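Local coordinates for sperm-specific class P protein 34 (PDB 1M1S), which is of unknown function but belongs to the major sperm protein family, whose founding members assemble into the filaments that drive crawling of nematode sperm, at residues A[10-15]-A[32-37]; A[26-31]-A[67-72]; A[38-43]-A[57-62]; A[86-91]-A[104-109]. All blocks are in the same frame, centred on the assembly; numbering follows the deposited sequence.

Contact 1: residues A[10-15]-A[32-37]; sequences MINVDP and TSESDS
Met10 and Glu34 meet where two antiparallel strands run out, and backbone bonds carry most of the join. Asn12 and Thr32 form a hydrogen-bonded pair: Thr32 N gives to Asn12 O at 3.0 Å, and Asn12 N returns a bond to Thr32 O at 3.2 Å. Thr32 O also receives the CA-H of Ile11, with CA 3.3 Å from O. Beyond it, Glu34 N reaches Met10 O at 3.1 Å, but the donor stands 51° out of the carbonyl plane and the N-H is bent, as the regular ladder gives way to a loop.

Apolar contact gathers at that frayed end. The selenomethionine Met10 has its CG tight against Ser35 CB (3.5 Å), with SE 3.8 Å from the same CB. Ser35 OG, anti to its own backbone N (chi1 -172°), accepts from Ser37 N at 3.2 Å, an ST turn in the loop after the strand.

Ile11 and Ser33 form the non-hydrogen-bonded pair, both buried. On the buried face of this hairpin of strands 11-20 and 25-33, Ile11 packs on Leu39 of strand 38-45, Tyr86 of strand 79-89 and Ile109 of strand 107-115.

Contact 2: residues A[26-31]-A[67-72]; sequences NSTHNI and KLDINR
Lys67 packs its CD on Thr28 CG2 at 3.8 Å, in an antiparallel pairing of strands 25-33 and 65-72 inside the immunoglobulin-like beta sandwich of the major sperm protein family. Farther out, its NZ makes a salt bridge to Asp69 OD2 on that carboxylate oxygen's syn side.

Leu68 forms the hydrogen-bonded pair with His29: Leu68 N gives to His29 O at 2.8 Å, and Leu68 O accepts from His29 N at 2.9 Å, in the carbonyl plane. Turned into the interior, Leu68 CB meets Ile31 CD1 at 4.1 Å, and Ile84 of strand 79-89 packs on both residues.

Asp69 then lies side by side with Thr28 on the outer face, pointing the same way, its OD1 3.7 Å from Thr28 CG2. Ile70 returns to the buried face and crosses the His29 side chain at about a right angle. Its extended chi2 (173°) carries CD1 obliquely to within 3.3 Å of His29 NE2. That imidazole is fixed from both ends, ND1 by Pro15 O and NE2 by Ser27 OG (2.8 Å). The backbone N of Ile70 is buried without a partner. At the far end, Arg72 NE and NH2 bond to the backbone oxygens of Ala22 and Pro76.

Contact 3: residues A[38-43]-A[57-62]; sequences RLAFKV and YGFVDA
Arg38 and Phe59 stack flat on flat, the guanidinium and ring planes 23° apart. Arg38 CZ stands 4.1 Å from the ring centroid, only 11° off the normal, which makes this a cation-pi contact as well. On the guanidinium's edge, Asp61 OD1 lies 3.6 Å from Arg38 NE, a long salt bridge.

Backbone bonds tie strands 38-45 and 51-60 into an antiparallel hairpin. Leu39 and Val60 exchange a pair of bonds. Phe41 N gives a short one to Gly58 O at 2.7 Å, approaching almost straight on to the carbonyl, while the return from Gly58 N to Phe41 O is weak. Ala40 CA and Tyr57 CA add C-H...O contacts to Gly58 O and Phe41 O respectively.

Apolar packing divides by face. Inward, Phe41 CG takes the position between the backbone N and the carbonyl carbon (chi1 70°); Gly58 CA sits over the ring face, a CH-pi contact at 4.1 Å to the centroid, and Val60 CG2 touches Phe41 CD2 at 3.6 Å. Outward, the extended Lys42 chain runs beside Tyr57, its CE 3.4 Å from Tyr57 OH, and Phe59 CE2 rests 3.9 Å from Ala40 CB.

The positive charge of Arg38 is probably eased by the ring face, by Glu93 O, which accepts from NH2, and, at long range, by the Asp61 carboxylate. Held from several directions, the guanidinium is probably little free to rotate, and the aromatic face would be polarised toward it.

Contact 4: residues A[86-91]-A[104-109]; sequences YAEVPA and AQQGEI
The Tyr86 ring has Gly107 laid over one face: Gly107 CA is 4.0 Å from the ring centroid, 28° off its normal, as a CH-pi contact displaced toward the hydroxyl end, with CZ 3.6 Å from that CA. Ile11 packs its CG2 over the opposite face. Ile109 CD1 comes in at the edge, 4.0 Å from Tyr86 CE2. A water lies in the ring plane beyond the hydroxyl; it accepts from Tyr86 OH at 2.9 Å and donates to Gln106 O at 3.2 Å. The other flat pair, the Glu88 carboxylate and the Gln106 amide, cross with their planes 80° apart.

Tyr86 CG lies between its backbone N and the carbonyl carbon (chi1 55°), which directs it toward the Gly107 side. Backbone bonds fix the approach: Tyr86 N gives to Gly107 O at 3.0 Å, and Gln106 N gives to Tyr86 O at 2.8 Å in a nearly linear bond. Gln105 CA adds a C-H...O contact to that same oxygen, and Ala87 CB touches Ala104 O at 3.4 Å.

Strand 107-115 therefore joins strand 79-89 over a largely apolar ring. The hydroxyl gives its hydrogen to the water, with Ser9 O a weak alternative acceptor, so a buried residue keeps its polar end hydrogen-bonded.

How the contacts relate
All four contacts belong to one sandwich. Contacts 1 and 3 are each within a hairpin; contact 4 joins the last two strands across a loop with a short helix (98-101), and contact 2 alone joins strands that are not consecutive. Contacts 1, 3 and 4 cluster at one end, their centres about 7 to 11 Å apart. Contact 2 stands about 15 Å from contacts 1 and 3 and 20 Å from contact 4, across the chain's centre. Along the chain, contacts 1 and 2 alternate and share strand 25-33, contact 3 falls between the segments of contact 2, and contact 4 comes last. Backbone bonds link contacts 3 and 4, and Ile31 on Phe41 brings contact 2 into the same interior.

Contact 1: residues A[10-15]-A[32-37]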
loop_
_atom_site.group_PDB
_atom_site.type_symbol
_atom_site.label_atom_id
_atom_site.label_comp_id
_atom_site.label_asym_id
_atom_site.label_seq_id
_atom_site.Cartn_x
_atom_site.Cartn_y
_atom_site.Cartn_z
HETATM N N MSE A 10 3.383 -3.140 -12.341
HETATM C CA MSE A 10 2.008 -3.538 -12.607
HETATM C C MSE A 10 1.115 -2.772 -11.639
HETATM O O MSE A 10 -0.109 -2.970 -11.620
HETATM C CB MSE A 10 1.818 -5.039 -12.418
HETATM C CG MSE A 10 0.804 -5.640 -13.322
HETATM SE SE MSE A 10 1.504 -6.719 -14.561
HETATM C CE MSE A 10 2.056 -5.522 -15.824
ATOM N N ILE A 11 1.762 -2.032 -10.732
ATOM C CA ILE A 11 1.081 -1.162 -9.783
ATOM C C ILE A 11 1.944 0.064 -9.502
ATOM O O ILE A 11 3.174 -0.016 -9.460
ATOM C CB ILE A 11 0.683 -1.846 -8.451
ATOM C CG1 ILE A 11 1.772 -1.707 -7.391
ATOM C CG2 ILE A 11 0.311 -3.289 -8.680
ATOM C CD1 ILE A 11 1.278 -2.048 -6.012
ATOM N N ASN A 12 1.281 1.213 -9.425
ATOM C CA ASN A 12 1.914 2.492 -9.142
ATOM C C ASN A 12 1.150 3.166 -8.004
ATOM O O ASN A 12 -0.068 2.994 -7.869
ATOM C CB ASN A 12 1.918 3.386 -10.384
ATOM C CG ASN A 12 2.898 2.919 -11.443
ATOM O OD1 ASN A 12 4.081 2.680 -11.164
ATOM N ND2 ASN A 12 2.416 2.814 -12.678
ATOM N N VAL A 13 1.884 3.871 -7.147
ATOM C CA VAL A 13 1.273 4.556 -6.019
ATOM C C VAL A 13 1.438 6.055 -6.196
ATOM O O VAL A 13 2.538 6.558 -6.445
ATOM C CB VAL A 13 1.870 4.098 -4.661
ATOM C CG1 VAL A 13 0.929 4.451 -3.516
ATOM C CG2 VAL A 13 2.102 2.615 -4.665
ATOM N N ASP A 14 0.327 6.772 -6.037
ATOM C CA ASP A 14 0.302 8.190 -6.194
ATOM C C ASP A 14 -0.088 8.888 -4.908
ATOM O O ASP A 14 -1.198 8.731 -4.422
ATOM C CB ASP A 14 -0.660 8.490 -7.335
ATOM C CG ASP A 14 -0.181 7.837 -8.622
ATOM O OD1 ASP A 14 1.028 7.521 -8.707
ATOM O OD2 ASP A 14 -1.003 7.631 -9.538
ATOM N N PRO A 15 0.838 9.650 -4.290
ATOM C CA PRO A 15 2.228 9.925 -4.669
ATOM C C PRO A 15 3.065 8.729 -4.256
ATOM O O PRO A 15 2.570 7.808 -3.623
ATOM C CB PRO A 15 2.533 11.156 -3.808
ATOM C CG PRO A 15 1.218 11.836 -3.705
ATOM C CD PRO A 15 0.352 10.664 -3.368
ATOM N N THR A 32 -2.888 2.251 -8.551
ATOM C CA THR A 32 -3.480 1.933 -9.849
ATOM C C THR A 32 -2.892 0.721 -10.528
ATOM O O THR A 32 -1.686 0.503 -10.487
ATOM C CB THR A 32 -3.471 3.134 -10.805
ATOM O OG1 THR A 32 -2.215 3.810 -10.735
ATOM C CG2 THR A 32 -4.549 4.085 -10.422
ATOM N N SER A 33 -3.770 -0.082 -11.123
ATOM C CA SER A 33 -3.370 -1.311 -11.796
ATOM C C SER A 33 -2.967 -1.132 -13.258
ATOM O O SER A 33 -3.396 -0.200 -13.926
ATOM C CB SER A 33 -4.501 -2.329 -11.703
ATOM O OG SER A 33 -4.126 -3.570 -12.274
ATOM N N GLU A 34 -2.136 -2.039 -13.754
ATOM C CA GLU A 34 -1.713 -1.989 -15.140
ATOM C C GLU A 34 -1.871 -3.353 -15.775
ATOM O O GLU A 34 -1.593 -3.512 -16.961
ATOM C CB GLU A 34 -0.262 -1.551 -15.263
ATOM C CG GLU A 34 0.005 -0.094 -14.992
ATOM C CD GLU A 34 -0.520 0.839 -16.069
ATOM O OE1 GLU A 34 -1.102 0.375 -17.075
ATOM O OE2 GLU A 34 -0.341 2.060 -15.919
ATOM N N SER A 35 -2.326 -4.334 -14.993
ATOM C CA SER A 35 -2.521 -5.687 -15.506
ATOM C C SER A 35 -3.939 -5.806 -16.016
ATOM O O SER A 35 -4.809 -4.985 -15.695
ATOM C CB SER A 35 -2.299 -6.741 -14.417
ATOM O OG SER A 35 -2.308 -8.056 -14.958
ATOM N N ASP A 36 -4.156 -6.791 -16.876
ATOM C CA ASP A 36 -5.495 -7.010 -17.390
ATOM C C ASP A 36 -6.157 -8.041 -16.477
ATOM O O ASP A 36 -7.302 -8.451 -16.679
ATOM C CB ASP A 36 -5.449 -7.481 -18.836
ATOM C CG ASP A 36 -4.892 -6.436 -19.770
ATOM O OD1 ASP A 36 -5.389 -5.282 -19.767
ATOM O OD2 ASP A 36 -3.949 -6.798 -20.502
ATOM N N SER A 37 -5.414 -8.421 -15.445
ATOM C CA SER A 37 -5.863 -9.370 -14.449
ATOM C C SER A 37 -6.076 -8.597 -13.171
ATOM O O SER A 37 -5.581 -7.488 -13.024
ATOM C CB SER A 37 -4.795 -10.425 -14.216
ATOM O OG SER A 37 -5.028 -11.072 -12.984
#

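Contact 2: residues A[26-31]-A[67-72]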
loop_
_atom_site.group_PDB
_atom_site.type_symbol
_atom_site.label_atom_id
_atom_site.label_comp_id
_atom_site.label_asym_id
_atom_site.label_seq_id
_atom_site.Cartn_x
_atom_site.Cartn_y
_atom_site.Cartn_z
ATOM N N ASN A 26 -1.341 13.580 7.339
ATOM C CA ASN A 26 -2.237 12.758 6.577
ATOM C C ASN A 26 -1.984 12.905 5.099
ATOM O O ASN A 26 -1.566 13.964 4.640
ATOM C CB ASN A 26 -3.621 13.267 6.846
ATOM C CG ASN A 26 -4.657 12.284 6.530
ATOM O OD1 ASN A 26 -4.369 11.150 6.149
ATOM N ND2 ASN A 26 -5.899 12.693 6.703
ATOM N N SER A 27 -2.322 11.853 4.358
ATOM C CA SER A 27 -2.189 11.814 2.895
ATOM C C SER A 27 -2.928 10.612 2.297
ATOM O O SER A 27 -2.890 9.526 2.854
ATOM C CB SER A 27 -0.724 11.734 2.483
ATOM O OG SER A 27 -0.197 10.471 2.845
ATOM N N THR A 28 -3.572 10.806 1.148
ATOM C CA THR A 28 -4.312 9.725 0.487
ATOM C C THR A 28 -3.468 9.277 -0.706
ATOM O O THR A 28 -2.722 10.083 -1.285
ATOM C CB THR A 28 -5.720 10.180 -0.067
ATOM O OG1 THR A 28 -6.468 10.891 0.936
ATOM C CG2 THR A 28 -6.538 8.955 -0.471
ATOM N N HIS A 29 -3.501 7.978 -1.009
ATOM C CA HIS A 29 -2.748 7.462 -2.146
ATOM C C HIS A 29 -3.610 6.653 -3.103
ATOM O O HIS A 29 -4.570 6.009 -2.706
ATOM C CB HIS A 29 -1.528 6.661 -1.681
ATOM C CG HIS A 29 -0.609 7.426 -0.779
ATOM N ND1 HIS A 29 0.631 7.879 -1.175
ATOM C CD2 HIS A 29 -0.767 7.845 0.501
ATOM C CE1 HIS A 29 1.194 8.547 -0.184
ATOM N NE2 HIS A 29 0.363 8.539 0.842
ATOM N N ASN A 30 -3.262 6.712 -4.373
ATOM C CA ASN A 30 -3.988 6.010 -5.406
ATOM C C ASN A 30 -3.157 4.814 -5.860
ATOM O O ASN A 30 -2.057 4.992 -6.365
ATOM C CB ASN A 30 -4.203 6.984 -6.577
ATOM C CG ASN A 30 -5.070 6.414 -7.697
ATOM O OD1 ASN A 30 -5.506 5.255 -7.639
ATOM N ND2 ASN A 30 -5.323 7.234 -8.731
ATOM N N ILE A 31 -3.634 3.594 -5.639
ATOM C CA ILE A 31 -2.889 2.428 -6.118
ATOM C C ILE A 31 -3.574 2.057 -7.429
ATOM O O ILE A 31 -4.744 1.687 -7.425
ATOM C CB ILE A 31 -2.940 1.247 -5.123
ATOM C CG1 ILE A 31 -2.360 1.686 -3.788
ATOM C CG2 ILE A 31 -2.150 0.054 -5.651
ATOM C CD1 ILE A 31 -2.460 0.646 -2.705
ATOM N N LYS A 67 -7.828 3.024 -3.194
ATOM C CA LYS A 67 -7.126 3.972 -2.307
ATOM C C LYS A 67 -6.458 3.484 -1.069
ATOM O O LYS A 67 -6.897 2.523 -0.452
ATOM C CB LYS A 67 -7.944 5.222 -2.035
ATOM C CG LYS A 67 -9.115 5.048 -1.141
ATOM C CD LYS A 67 -9.241 6.251 -0.249
ATOM C CE LYS A 67 -10.532 6.232 0.529
ATOM N NZ LYS A 67 -10.511 7.348 1.513
ATOM N N LEU A 68 -5.413 4.203 -0.702
ATOM C CA LEU A 68 -4.681 3.854 0.478
ATOM C C LEU A 68 -4.685 5.040 1.424
ATOM O O LEU A 68 -4.395 6.153 1.009
ATOM C CB LEU A 68 -3.212 3.494 0.108
ATOM C CG LEU A 68 -2.276 2.945 1.180
ATOM C CD1 LEU A 68 -2.856 1.672 1.811
ATOM C CD2 LEU A 68 -0.908 2.663 0.558
ATOM N N ASP A 69 -5.060 4.769 2.681
ATOM C CA ASP A 69 -5.117 5.768 3.730
ATOM C C ASP A 69 -4.013 5.593 4.782
ATOM O O ASP A 69 -4.077 4.629 5.548
ATOM C CB ASP A 69 -6.496 5.801 4.377
ATOM C CG ASP A 69 -7.575 6.243 3.461
ATOM O OD1 ASP A 69 -7.164 6.704 2.359
ATOM O OD2 ASP A 69 -8.765 6.163 3.802
ATOM N N ILE A 70 -2.992 6.459 4.766
ATOM C CA ILE A 70 -1.870 6.472 5.729
ATOM C C ILE A 70 -2.169 7.661 6.660
ATOM O O ILE A 70 -2.485 8.730 6.154
ATOM C CB ILE A 70 -0.518 6.682 4.979
ATOM C CG1 ILE A 70 -0.453 5.751 3.812
ATOM C CG2 ILE A 70 0.636 6.582 5.895
ATOM C CD1 ILE A 70 0.722 5.941 2.864
ATOM N N ASN A 71 -2.082 7.503 7.982
ATOM C CA ASN A 71 -2.392 8.627 8.855
ATOM C C ASN A 71 -1.273 8.859 9.859
ATOM O O ASN A 71 -0.986 8.004 10.702
ATOM C CB ASN A 71 -3.741 8.430 9.541
ATOM C CG ASN A 71 -4.191 9.649 10.333
ATOM O OD1 ASN A 71 -4.013 10.785 9.889
ATOM N ND2 ASN A 71 -4.711 9.420 11.548
ATOM N N ARG A 72 -0.624 10.021 9.755
ATOM C CA ARG A 72 0.450 10.380 10.669
ATOM C C ARG A 72 -0.131 10.923 11.966
ATOM O O ARG A 72 -1.077 11.727 11.976
ATOM C CB ARG A 72 1.422 11.403 10.036
ATOM C CG ARG A 72 2.504 11.986 10.961
ATOM C CD ARG A 72 3.617 10.988 11.341
ATOM N NE ARG A 72 4.465 11.510 12.421
ATOM C CZ ARG A 72 5.615 10.963 12.826
ATOM N NH1 ARG A 72 6.086 9.857 12.247
ATOM N NH2 ARG A 72 6.336 11.552 13.777
#

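Contact 3: residues A[38-43]-A[57-62]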
loop_
_atom_site.group_PDB
_atom_site.type_symbol
_atom_site.label_atom_id
_atom_site.label_comp_id
_atom_site.label_asym_id
_atom_site.label_seq_id
_atom_site.Cartn_x
_atom_site.Cartn_y
_atom_site.Cartn_z
ATOM N N ARG A 38 -6.812 -9.194 -12.247
ATOM C CA ARG A 38 -7.078 -8.552 -10.972
ATOM C C ARG A 38 -5.886 -8.765 -10.044
ATOM O O ARG A 38 -5.129 -9.732 -10.183
ATOM C CB ARG A 38 -8.364 -9.115 -10.367
ATOM C CG ARG A 38 -9.038 -8.220 -9.318
ATOM C CD ARG A 38 -10.579 -8.376 -9.398
ATOM N NE ARG A 38 -11.247 -8.643 -8.115
ATOM C CZ ARG A 38 -11.301 -9.828 -7.512
ATOM N NH1 ARG A 38 -10.721 -10.894 -8.048
ATOM N NH2 ARG A 38 -11.962 -9.947 -6.379
ATOM N N LEU A 39 -5.701 -7.813 -9.134
ATOM C CA LEU A 39 -4.608 -7.849 -8.171
ATOM C C LEU A 39 -5.074 -7.804 -6.710
ATOM O O LEU A 39 -6.156 -7.287 -6.381
ATOM C CB LEU A 39 -3.628 -6.691 -8.424
ATOM C CG LEU A 39 -2.956 -6.509 -9.783
ATOM C CD1 LEU A 39 -2.268 -5.162 -9.801
ATOM C CD2 LEU A 39 -1.977 -7.633 -10.069
ATOM N N ALA A 40 -4.237 -8.370 -5.847
ATOM C CA ALA A 40 -4.474 -8.402 -4.421
ATOM C C ALA A 40 -3.276 -7.671 -3.867
ATOM O O ALA A 40 -2.186 -7.813 -4.389
ATOM C CB ALA A 40 -4.492 -9.836 -3.925
ATOM N N PHE A 41 -3.466 -6.822 -2.878
ATOM C CA PHE A 41 -2.309 -6.148 -2.335
ATOM C C PHE A 41 -2.211 -6.303 -0.826
ATOM O O PHE A 41 -3.234 -6.387 -0.135
ATOM C CB PHE A 41 -2.219 -4.684 -2.810
ATOM C CG PHE A 41 -3.261 -3.758 -2.230
ATOM C CD1 PHE A 41 -3.045 -3.115 -1.011
ATOM C CD2 PHE A 41 -4.426 -3.475 -2.930
ATOM C CE1 PHE A 41 -3.972 -2.191 -0.498
ATOM C CE2 PHE A 41 -5.368 -2.547 -2.427
ATOM C CZ PHE A 41 -5.138 -1.907 -1.205
ATOM N N LYS A 42 -0.970 -6.366 -0.346
ATOM C CA LYS A 42 -0.648 -6.498 1.068
ATOM C C LYS A 42 0.188 -5.295 1.461
ATOM O O LYS A 42 1.160 -4.992 0.785
ATOM C CB LYS A 42 0.182 -7.753 1.290
ATOM C CG LYS A 42 0.674 -7.906 2.715
ATOM C CD LYS A 42 1.394 -9.200 2.899
ATOM C CE LYS A 42 1.882 -9.311 4.311
ATOM N NZ LYS A 42 2.564 -10.608 4.591
ATOM N N VAL A 43 -0.146 -4.652 2.578
ATOM C CA VAL A 43 0.591 -3.470 3.050
ATOM C C VAL A 43 1.399 -3.697 4.350
ATOM O O VAL A 43 0.830 -3.858 5.429
ATOM C CB VAL A 43 -0.377 -2.267 3.194
ATOM C CG1 VAL A 43 0.364 -0.992 3.508
ATOM C CG2 VAL A 43 -1.154 -2.107 1.929
ATOM N N TYR A 57 -4.989 -5.159 3.437
ATOM C CA TYR A 57 -5.166 -6.031 2.284
ATOM C C TYR A 57 -6.210 -5.424 1.362
ATOM O O TYR A 57 -6.940 -4.520 1.760
ATOM C CB TYR A 57 -5.617 -7.409 2.737
ATOM C CG TYR A 57 -4.492 -8.205 3.355
ATOM C CD1 TYR A 57 -4.199 -8.103 4.713
ATOM C CD2 TYR A 57 -3.678 -9.037 2.567
ATOM C CE1 TYR A 57 -3.132 -8.793 5.268
ATOM C CE2 TYR A 57 -2.604 -9.730 3.122
ATOM C CZ TYR A 57 -2.342 -9.601 4.472
ATOM O OH TYR A 57 -1.278 -10.252 5.041
ATOM N N GLY A 58 -6.265 -5.874 0.114
ATOM C CA GLY A 58 -7.272 -5.329 -0.790
ATOM C C GLY A 58 -7.106 -5.647 -2.261
ATOM O O GLY A 58 -6.008 -5.999 -2.701
ATOM N N PHE A 59 -8.183 -5.483 -3.028
ATOM C CA PHE A 59 -8.135 -5.751 -4.453
ATOM C C PHE A 59 -8.045 -4.499 -5.263
ATOM O O PHE A 59 -8.299 -3.418 -4.748
ATOM C CB PHE A 59 -9.363 -6.516 -4.887
ATOM C CG PHE A 59 -9.380 -7.898 -4.387
ATOM C CD1 PHE A 59 -10.364 -8.319 -3.523
ATOM C CD2 PHE A 59 -8.397 -8.790 -4.772
ATOM C CE1 PHE A 59 -10.365 -9.603 -3.025
ATOM C CE2 PHE A 59 -8.381 -10.086 -4.280
ATOM C CZ PHE A 59 -9.380 -10.496 -3.409
ATOM N N VAL A 60 -7.520 -4.631 -6.476
ATOM C CA VAL A 60 -7.459 -3.514 -7.415
ATOM C C VAL A 60 -7.871 -4.152 -8.713
ATOM O O VAL A 60 -7.105 -4.904 -9.326
ATOM C CB VAL A 60 -6.063 -2.872 -7.625
ATOM C CG1 VAL A 60 -6.212 -1.615 -8.493
ATOM C CG2 VAL A 60 -5.399 -2.527 -6.298
ATOM N N ASP A 61 -9.099 -3.868 -9.125
ATOM C CA ASP A 61 -9.606 -4.417 -10.364
ATOM C C ASP A 61 -8.572 -4.254 -11.472
ATOM O O ASP A 61 -7.573 -3.552 -11.301
ATOM C CB ASP A 61 -10.925 -3.744 -10.738
ATOM C CG ASP A 61 -12.068 -4.149 -9.816
ATOM O OD1 ASP A 61 -12.017 -5.256 -9.228
ATOM O OD2 ASP A 61 -13.031 -3.364 -9.687
ATOM N N ALA A 62 -8.781 -4.952 -12.580
ATOM C CA ALA A 62 -7.867 -4.900 -13.713
ATOM C C ALA A 62 -7.876 -3.502 -14.333
ATOM O O ALA A 62 -8.956 -2.955 -14.597
ATOM C CB ALA A 62 -8.267 -5.931 -14.724
#

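Contact 4: residues A[86-91]-A[104-109]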
loop_
_atom_site.group_PDB
_atom_site.type_symbol
_atom_site.label_atom_id
_atom_site.label_comp_id
_atom_site.label_asym_id
_atom_site.label_seq_id
_atom_site.Cartn_x
_atom_site.Cartn_y
_atom_site.Cartn_z
ATOM N N TYR A 86 2.059 -7.254 -4.183
ATOM C CA TYR A 86 0.870 -7.566 -4.992
ATOM C C TYR A 86 0.920 -8.952 -5.585
ATOM O O TYR A 86 1.939 -9.624 -5.524
ATOM C CB TYR A 86 0.600 -6.533 -6.102
ATOM C CG TYR A 86 1.748 -6.288 -7.036
ATOM C CD1 TYR A 86 1.934 -7.062 -8.201
ATOM C CD2 TYR A 86 2.671 -5.287 -6.750
ATOM C CE1 TYR A 86 3.037 -6.830 -9.044
ATOM C CE2 TYR A 86 3.748 -5.046 -7.574
ATOM C CZ TYR A 86 3.934 -5.817 -8.705
ATOM O OH TYR A 86 5.061 -5.586 -9.438
ATOM N N ALA A 87 -0.178 -9.368 -6.190
ATOM C CA ALA A 87 -0.232 -10.683 -6.784
ATOM C C ALA A 87 -1.393 -10.663 -7.732
ATOM O O ALA A 87 -2.336 -9.935 -7.492
ATOM C CB ALA A 87 -0.492 -11.705 -5.702
ATOM N N GLU A 88 -1.339 -11.456 -8.798
ATOM C CA GLU A 88 -2.441 -11.537 -9.754
ATOM C C GLU A 88 -3.454 -12.513 -9.224
ATOM O O GLU A 88 -3.084 -13.523 -8.634
ATOM C CB GLU A 88 -1.933 -12.021 -11.081
ATOM C CG GLU A 88 -1.234 -10.946 -11.821
ATOM C CD GLU A 88 -0.172 -11.496 -12.733
ATOM O OE1 GLU A 88 -0.345 -12.642 -13.211
ATOM O OE2 GLU A 88 0.845 -10.793 -12.951
ATOM N N VAL A 89 -4.733 -12.211 -9.397
ATOM C CA VAL A 89 -5.765 -13.098 -8.887
ATOM C C VAL A 89 -6.941 -13.300 -9.851
ATOM O O VAL A 89 -7.328 -12.366 -10.584
ATOM C CB VAL A 89 -6.315 -12.587 -7.508
ATOM C CG1 VAL A 89 -5.222 -12.604 -6.448
ATOM C CG2 VAL A 89 -6.906 -11.198 -7.634
ATOM N N PRO A 90 -7.509 -14.532 -9.885
ATOM C CA PRO A 90 -8.644 -14.772 -10.779
ATOM C C PRO A 90 -9.802 -14.004 -10.205
ATOM O O PRO A 90 -9.856 -13.796 -8.980
ATOM C CB PRO A 90 -8.918 -16.258 -10.593
ATOM C CG PRO A 90 -7.621 -16.798 -10.134
ATOM C CD PRO A 90 -7.160 -15.770 -9.165
ATOM N N ALA A 91 -10.739 -13.616 -11.065
ATOM C CA ALA A 91 -11.932 -12.906 -10.625
ATOM C C ALA A 91 -12.503 -13.658 -9.392
ATOM O O ALA A 91 -12.837 -13.051 -8.364
ATOM C CB ALA A 91 -12.944 -12.879 -11.768
ATOM N N ALA A 104 2.558 -15.863 -2.584
ATOM C CA ALA A 104 2.429 -15.525 -3.989
ATOM C C ALA A 104 2.733 -14.078 -4.396
ATOM O O ALA A 104 2.331 -13.632 -5.477
ATOM C CB ALA A 104 1.060 -15.968 -4.505
ATOM N N GLN A 105 3.420 -13.330 -3.540
ATOM C CA GLN A 105 3.805 -11.960 -3.901
ATOM C C GLN A 105 4.599 -11.964 -5.226
ATOM O O GLN A 105 5.510 -12.784 -5.416
ATOM C CB GLN A 105 4.633 -11.310 -2.781
ATOM C CG GLN A 105 5.877 -12.084 -2.345
ATOM C CD GLN A 105 5.576 -13.143 -1.314
ATOM O OE1 GLN A 105 4.843 -14.092 -1.577
ATOM N NE2 GLN A 105 6.130 -12.974 -0.126
ATOM N N GLN A 106 4.213 -11.078 -6.144
ATOM C CA GLN A 106 4.842 -10.970 -7.462
ATOM C C GLN A 106 5.617 -9.672 -7.618
ATOM O O GLN A 106 6.210 -9.417 -8.667
ATOM C CB GLN A 106 3.781 -11.026 -8.564
ATOM C CG GLN A 106 3.068 -12.357 -8.731
ATOM C CD GLN A 106 1.808 -12.231 -9.567
ATOM O OE1 GLN A 106 1.637 -11.258 -10.313
ATOM N NE2 GLN A 106 0.890 -13.175 -9.398
ATOM N N GLY A 107 5.576 -8.828 -6.599
ATOM C CA GLY A 107 6.293 -7.568 -6.658
ATOM C C GLY A 107 5.978 -6.646 -5.497
ATOM O O GLY A 107 4.961 -6.807 -4.825
ATOM N N GLU A 108 6.848 -5.669 -5.260
ATOM C CA GLU A 108 6.646 -4.731 -4.168
ATOM C C GLU A 108 7.134 -3.333 -4.477
ATOM O O GLU A 108 8.163 -3.152 -5.128
ATOM C CB GLU A 108 7.292 -5.222 -2.856
ATOM C CG GLU A 108 8.653 -5.901 -3.001
ATOM C CD GLU A 108 9.367 -6.193 -1.667
ATOM O OE1 GLU A 108 10.218 -5.355 -1.284
ATOM O OE2 GLU A 108 9.120 -7.264 -1.037
ATOM N N ILE A 109 6.344 -2.357 -4.040
ATOM C CA ILE A 109 6.648 -0.943 -4.184
ATOM C C ILE A 109 6.874 -0.426 -2.753
ATOM O O ILE A 109 6.226 -0.893 -1.809
ATOM C CB ILE A 109 5.475 -0.210 -4.878
ATOM C CG1 ILE A 109 5.663 -0.176 -6.399
ATOM C CG2 ILE A 109 5.383 1.214 -4.397
ATOM C CD1 ILE A 109 5.598 -1.499 -7.102
HETATM O O HOH W 1 5.134 -7.851 -11.240
#